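PDB 3FAC: putative uncharacterized protein from Rhodobacter sphaeroides 2.4.1, which is of uncharacterised function but belongs to the Gfa family, probably binds zinc and may have carbon-sulfur lyase activity. Local coordinates for residues L16-G19 against F20-R24; S29-R32 against R33-A36; G97-P100 against R101-G104. All coordinates share one frame; numbering follows the deposited sequence.

Contact 1: residues L16-G19 against F20-R24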
loop_
_atom_site.group_PDB
_atom_site.type_symbol
_atom_site.label_atom_id
_atom_site.label_comp_id
_atom_site.label_asym_id
_atom_site.label_seq_id
_atom_site.Cartn_x
_atom_site.Cartn_y
_atom_site.Cartn_z
ATOM N N LEU A 16 8.331 -3.944 -6.819
ATOM C CA LEU A 16 8.202 -2.503 -7.000
ATOM C C LEU A 16 8.626 -2.060 -8.388
ATOM O O LEU A 16 9.651 -2.497 -8.903
ATOM C CB LEU A 16 9.040 -1.758 -5.960
ATOM C CG LEU A 16 8.740 -2.074 -4.495
ATOM C CD1 LEU A 16 9.674 -1.260 -3.614
ATOM C CD2 LEU A 16 7.283 -1.764 -4.181
ATOM N N LEU A 17 7.832 -1.179 -8.984
ATOM C CA LEU A 17 8.124 -0.665 -10.312
ATOM C C LEU A 17 9.485 0.014 -10.370
ATOM O O LEU A 17 10.354 -0.392 -11.139
ATOM C CB LEU A 17 7.051 0.335 -10.742
ATOM C CG LEU A 17 7.324 1.063 -12.062
ATOM C CD1 LEU A 17 7.403 0.058 -13.204
ATOM C CD2 LEU A 17 6.224 2.080 -12.318
ATOM N N ASN A 18 9.665 1.051 -9.561
ATOM C CA ASN A 18 10.921 1.786 -9.549
ATOM C C ASN A 18 11.444 1.959 -8.131
ATOM O O ASN A 18 11.676 3.077 -7.673
ATOM C CB ASN A 18 10.727 3.155 -10.208
ATOM C CG ASN A 18 12.043 3.849 -10.514
ATOM O OD1 ASN A 18 12.894 3.299 -11.214
ATOM N ND2 ASN A 18 12.213 5.062 -9.996
ATOM N N GLY A 19 11.623 0.840 -7.440
ATOM C CA GLY A 19 12.119 0.874 -6.078
ATOM C C GLY A 19 11.413 1.872 -5.183
ATOM O O GLY A 19 10.213 2.116 -5.318
ATOM N N PHE A 20 12.176 2.455 -4.266
ATOM C CA PHE A 20 11.659 3.432 -3.314
ATOM C C PHE A 20 11.974 4.843 -3.781
ATOM O O PHE A 20 11.573 5.821 -3.153
ATOM C CB PHE A 20 12.296 3.192 -1.948
ATOM C CG PHE A 20 12.139 1.786 -1.453
ATOM C CD1 PHE A 20 10.965 1.381 -0.828
ATOM C CD2 PHE A 20 13.154 0.858 -1.640
ATOM C CE1 PHE A 20 10.803 0.071 -0.398
ATOM C CE2 PHE A 20 13.003 -0.455 -1.215
ATOM C CZ PHE A 20 11.823 -0.850 -0.591
ATOM N N ALA A 21 12.694 4.934 -4.891
ATOM C CA ALA A 21 13.088 6.212 -5.460
ATOM C C ALA A 21 11.959 7.237 -5.514
ATOM O O ALA A 21 12.200 8.435 -5.366
ATOM C CB ALA A 21 13.657 5.997 -6.854
ATOM N N ASP A 22 10.730 6.771 -5.718
ATOM C CA ASP A 22 9.594 7.682 -5.811
ATOM C C ASP A 22 8.539 7.539 -4.719
ATOM O O ASP A 22 7.359 7.795 -4.959
ATOM C CB ASP A 22 8.927 7.542 -7.182
ATOM C CG ASP A 22 8.572 6.106 -7.513
ATOM O OD1 ASP A 22 7.825 5.475 -6.730
ATOM O OD2 ASP A 22 9.040 5.606 -8.559
ATOM N N ALA A 23 8.957 7.141 -3.521
ATOM C CA ALA A 23 8.024 6.990 -2.407
ATOM C C ALA A 23 7.517 8.369 -1.985
ATOM O O ALA A 23 8.267 9.172 -1.433
ATOM C CB ALA A 23 8.712 6.300 -1.238
ATOM N N ARG A 24 6.241 8.634 -2.248
ATOM C CA ARG A 24 5.642 9.924 -1.912
ATOM C C ARG A 24 4.608 9.814 -0.791
ATOM O O ARG A 24 4.629 8.866 -0.005
ATOM C CB ARG A 24 4.996 10.534 -3.161
ATOM C CG ARG A 24 5.931 10.600 -4.364
ATOM C CD ARG A 24 5.258 11.227 -5.578
ATOM N NE ARG A 24 4.943 12.638 -5.367
ATOM C CZ ARG A 24 4.378 13.425 -6.277
ATOM N NH1 ARG A 24 4.059 12.943 -7.472
ATOM N NH2 ARG A 24 4.130 14.699 -5.994
#
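Leu16 reaches Phe20 with one methyl, CD1, which sits over a face of the aromatic ring. This CH-pi contact places Leu16 CD1 3.9 Å from the centroid of the Phe20 ring, 21° off the normal and shifted toward the CE1-CZ rim. Leu16 CG is anti to the carbonyl carbon (chi1 -57°), and its CD1 branch is the one that reaches the ring. Leu95 also touches Phe20, while Ala39 of strand 38-42 packs on Leu16, making this the tightly packed, apolar part of the bend.

The other part is polar and looser. Asn18 and Asp22 meet across the turn in van der Waals contact rather than through a hydrogen bond: Asp22 OD2 lies 3.4 Å from Asn18 CB, with the amide and carboxylate planes 29° apart. Asn18 ND2 approaches the methyl of exposed Ala21, 3.6 Å from Ala21 CB. The backbone link here is slight, since the bond from Ala21 N to Asn18 O is weak, 3.5 Å long and strongly bent.

Gly19 makes the bend with positive phi, a conformation that residues with a beta carbon seldom adopt. The next four residues are better fixed, Ala23 N donating to Phe20 O at 3.0 Å. That bond closes a type I beta turn from Phe20 to Ala23, within the connection from strand 11-14 to helix 31-34 of the Gfa domain.

Contact 2: residues S29-R32 against R33-A36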
loop_
_atom_site.group_PDB
_atom_site.type_symbol
_atom_site.label_atom_id
_atom_site.label_comp_id
_atom_site.label_asym_id
_atom_site.label_seq_id
_atom_site.Cartn_x
_atom_site.Cartn_y
_atom_site.Cartn_z
ATOM N N SER A 29 -7.812 14.218 1.578
ATOM C CA SER A 29 -8.556 13.973 2.813
ATOM C C SER A 29 -8.395 12.549 3.356
ATOM O O SER A 29 -8.373 12.344 4.569
ATOM C CB SER A 29 -10.044 14.283 2.612
ATOM O OG SER A 29 -10.629 13.431 1.641
ATOM N N PHE A 30 -8.277 11.570 2.465
ATOM C CA PHE A 30 -8.127 10.182 2.889
ATOM C C PHE A 30 -6.678 9.786 3.164
ATOM O O PHE A 30 -6.356 9.299 4.250
ATOM C CB PHE A 30 -8.716 9.241 1.836
ATOM C CG PHE A 30 -8.536 7.779 2.154
ATOM C CD1 PHE A 30 -9.202 7.198 3.224
ATOM C CD2 PHE A 30 -7.713 6.981 1.366
ATOM C CE1 PHE A 30 -9.053 5.837 3.506
ATOM C CE2 PHE A 30 -7.554 5.625 1.634
ATOM C CZ PHE A 30 -8.229 5.049 2.708
ATOM N N CYS A 31 -5.806 9.988 2.185
ATOM C CA CYS A 31 -4.405 9.622 2.342
ATOM C C CYS A 31 -3.758 10.314 3.538
ATOM O O CYS A 31 -2.945 9.717 4.242
ATOM C CB CYS A 31 -3.633 9.935 1.058
ATOM S SG CYS A 31 -4.267 9.065 -0.417
ATOM N N ARG A 32 -4.123 11.570 3.777
ATOM C CA ARG A 32 -3.566 12.306 4.904
ATOM C C ARG A 32 -3.926 11.570 6.189
ATOM O O ARG A 32 -3.178 11.610 7.169
ATOM C CB ARG A 32 -4.138 13.716 4.965
ATOM C CG ARG A 32 -5.555 13.787 5.531
ATOM C CD ARG A 32 -5.984 15.229 5.681
ATOM N NE ARG A 32 -5.917 15.923 4.401
ATOM C CZ ARG A 32 -6.001 17.239 4.258
ATOM N NH1 ARG A 32 -6.153 18.018 5.322
ATOM N NH2 ARG A 32 -5.933 17.776 3.047
ATOM N N ARG A 33 -5.081 10.909 6.180
ATOM C CA ARG A 33 -5.542 10.150 7.338
ATOM C C ARG A 33 -4.842 8.789 7.446
ATOM O O ARG A 33 -4.643 8.280 8.548
ATOM C CB ARG A 33 -7.067 9.966 7.293
ATOM C CG ARG A 33 -7.865 11.196 7.742
ATOM C CD ARG A 33 -9.350 10.873 7.837
ATOM N NE ARG A 33 -10.157 11.958 8.396
ATOM C CZ ARG A 33 -10.362 13.133 7.806
ATOM N NH1 ARG A 33 -9.812 13.392 6.629
ATOM N NH2 ARG A 33 -11.133 14.042 8.387
ATOM N N ARG A 34 -4.479 8.201 6.307
ATOM C CA ARG A 34 -3.758 6.926 6.301
ATOM C C ARG A 34 -2.406 7.199 6.960
ATOM O O ARG A 34 -2.048 6.573 7.957
ATOM C CB ARG A 34 -3.496 6.455 4.871
ATOM C CG ARG A 34 -4.422 5.397 4.298
ATOM C CD ARG A 34 -4.025 5.217 2.841
ATOM N NE ARG A 34 -4.780 4.205 2.116
ATOM C CZ ARG A 34 -4.770 4.097 0.790
ATOM N NH1 ARG A 34 -4.047 4.944 0.065
ATOM N NH2 ARG A 34 -5.474 3.144 0.188
ATOM N N GLY A 35 -1.663 8.139 6.374
ATOM C CA GLY A 35 -0.361 8.521 6.892
ATOM C C GLY A 35 0.817 7.711 6.379
ATOM O O GLY A 35 1.970 8.010 6.699
ATOM N N ALA A 36 0.539 6.696 5.568
ATOM C CA ALA A 36 1.590 5.835 5.041
ATOM C C ALA A 36 2.361 6.405 3.855
ATOM O O ALA A 36 1.918 7.340 3.195
ATOM C CB ALA A 36 0.997 4.485 4.665
#
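Phe30 CG stands anti to its own backbone N (chi1 177°), while Arg34 leaves the backbone at an unusual chi1 of -100° and then runs extended from CG to NE; together these torsions bring Arg34 NE and CZ to Phe30 CE2. Phe30 CE2 lies over one face of the Arg34 guanidinium, 3.3 Å from Arg34 CZ, while Arg34 NH2 comes in at the edge of the ring. The two planes are 59° apart, far from a parallel stack. Beyond, Arg34 makes a cation-pi contact with Tyr76, and Phe30 meets the rings of Tyr58, Phe60 and His67.

These residues form the short helix 31-34 and its approach, at the end of a cluster of three cysteines, Cys26, Cys28 and Cys31, of the kind that holds zinc in Gfa relatives; here Cys31 is instead joined to Cys26 by a disulfide. With an alanine at the position of Arg34, Tyr76 would probably lose its cationic partner and a gap would open beside Phe30 CE2.

Phe30 O receives two backbone bonds, from Arg34 N at 3.0 Å and a weak one from Arg33 N at 2.8 Å. On the exposed flank Arg33, extended from CG to NE, reaches back to Ser29, its NH1 donating to Ser29 O at 2.7 Å with the oxygen almost in the guanidinium plane. Gly35 N bonds to Cys31 O at 2.9 Å, and the positive phi of Gly35 takes the chain out of the helix.

Contact 3: residues G97-P100 against R101-G104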
loop_
_atom_site.group_PDB
_atom_site.type_symbol
_atom_site.label_atom_id
_atom_site.label_comp_id
_atom_site.label_asym_id
_atom_site.label_seq_id
_atom_site.Cartn_x
_atom_site.Cartn_y
_atom_site.Cartn_z
ATOM N N GLY A 97 11.986 -5.970 6.133
ATOM C CA GLY A 97 13.292 -5.337 6.184
ATOM C C GLY A 97 13.290 -3.844 5.913
ATOM O O GLY A 97 14.352 -3.243 5.733
ATOM N N VAL A 98 12.109 -3.236 5.890
ATOM C CA VAL A 98 12.017 -1.806 5.623
ATOM C C VAL A 98 11.501 -0.985 6.794
ATOM O O VAL A 98 10.351 -1.125 7.207
ATOM C CB VAL A 98 11.100 -1.511 4.410
ATOM C CG1 VAL A 98 11.030 -0.010 4.163
ATOM C CG2 VAL A 98 11.620 -2.229 3.174
ATOM N N ASN A 99 12.362 -0.129 7.329
ATOM C CA ASN A 99 11.973 0.754 8.416
ATOM C C ASN A 99 11.793 2.110 7.741
ATOM O O ASN A 99 12.767 2.726 7.304
ATOM C CB ASN A 99 13.072 0.844 9.471
ATOM C CG ASN A 99 12.641 1.642 10.681
ATOM O OD1 ASN A 99 12.052 2.712 10.549
ATOM N ND2 ASN A 99 12.935 1.129 11.869
ATOM N N PRO A 100 10.544 2.591 7.647
ATOM C CA PRO A 100 10.231 3.876 7.014
ATOM C C PRO A 100 11.138 5.032 7.428
ATOM O O PRO A 100 11.426 5.917 6.627
ATOM C CB PRO A 100 8.763 4.098 7.390
ATOM C CG PRO A 100 8.619 3.353 8.677
ATOM C CD PRO A 100 9.378 2.084 8.389
ATOM N N ARG A 101 11.590 5.023 8.676
ATOM C CA ARG A 101 12.474 6.075 9.163
ATOM C C ARG A 101 13.727 6.201 8.289
ATOM O O ARG A 101 14.176 7.307 7.989
ATOM C CB ARG A 101 12.894 5.785 10.608
ATOM C CG ARG A 101 13.928 6.752 11.169
ATOM C CD ARG A 101 14.939 6.012 12.026
ATOM N NE ARG A 101 14.357 5.461 13.248
ATOM C CZ ARG A 101 14.217 6.141 14.382
ATOM N NH1 ARG A 101 14.617 7.405 14.455
ATOM N NH2 ARG A 101 13.685 5.554 15.446
ATOM N N ASP A 102 14.280 5.062 7.881
ATOM C CA ASP A 102 15.488 5.048 7.067
ATOM C C ASP A 102 15.333 5.699 5.696
ATOM O O ASP A 102 16.324 5.939 5.010
ATOM C CB ASP A 102 15.997 3.612 6.906
ATOM C CG ASP A 102 16.362 2.974 8.232
ATOM O OD1 ASP A 102 17.122 3.601 9.000
ATOM O OD2 ASP A 102 15.897 1.848 8.512
ATOM N N LEU A 103 14.100 5.983 5.290
ATOM C CA LEU A 103 13.877 6.623 3.998
ATOM C C LEU A 103 14.074 8.133 4.105
ATOM O O LEU A 103 14.137 8.833 3.095
ATOM C CB LEU A 103 12.464 6.331 3.480
ATOM C CG LEU A 103 12.132 4.919 2.980
ATOM C CD1 LEU A 103 10.674 4.857 2.543
ATOM C CD2 LEU A 103 13.041 4.558 1.818
ATOM N N GLY A 104 14.178 8.628 5.336
ATOM C CA GLY A 104 14.355 10.053 5.546
ATOM C C GLY A 104 13.154 10.832 5.042
ATOM O O GLY A 104 12.095 10.253 4.791
HETATM O O HOH W 1 15.258 -0.049 6.791
HETATM O O HOH W 2 11.320 8.818 6.930
#
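An Asx turn leads into the short 3-10 segment of residues 100-103, in the loop that follows strand 87-91, and Asn99 is the residue that makes it. Its side-chain oxygen reaches over Pro100 to the backbone of Arg101: Arg101 N donates to Asn99 OD1 at 3.0 Å and lies in the carbonyl plane on a lone pair of OD1, the N-H somewhat bent from the line. The amide of Asn99 leaves CB opposite the backbone N (chi1 -174°), beside the carbonyl carbon, and is directed along the chain toward Arg101. The side chains of the two residues run side by side, and Asn99 OD1 also touches Arg101 CB.

The main-chain carbonyl of Asn99 serves the residue after Arg101, accepting from Asp102 N at 2.8 Å. Two further bonds of the same three-residue spacing continue the segment: Leu103 N to Pro100 O at 3.0 Å, and Gly104 N to Arg101 O at 3.0 Å. Gly104 then leaves with positive phi.

The end of the Asp102 side chain comes back toward Asn99. Their side chains cross at about a right angle, the amide and carboxylate planes 61° apart, and Asp102 OD2 lies 3.1 Å from Asn99 CB. A water joins the same pair, accepting from Asn99 N at 2.9 Å and donating to Asp102 OD2 at 2.6 Å; its bond to Gly97 O is weak. Leu103 faces a different environment, packing on Val92.

Asn99 thus gives OD1 and O to backbone N-H groups of the segment, while its own N-H goes to the bridging water, and Pro100 brings no N-H needing an acceptor. The Asp102 carboxylate, hydrated by that water, would be expected to remain ionised.

Overall arrangement
All three contacts are local and lie at the surface, yet contacts 1 and 3 join to form one patch: Phe20 CZ packs 4.0 Å from Val98 CG2, and Phe20 CB rests near Leu103 CD2. Two loops far apart in sequence, one after strand 11-14 and one after strand 87-91, thereby share an aromatic side chain. Contact 2 stands apart, its centre about 18 Å from either of the others and its nearest atoms about 4 Å from contact 1 and about 8 Å from contact 3, touching neither. Its chemistry is cationic and aromatic beside a disulfide, whereas 16-24 combines apolar packing with a weakly bonded polar flank and 97-104 depends on backbone, amide and water hydrogen bonds.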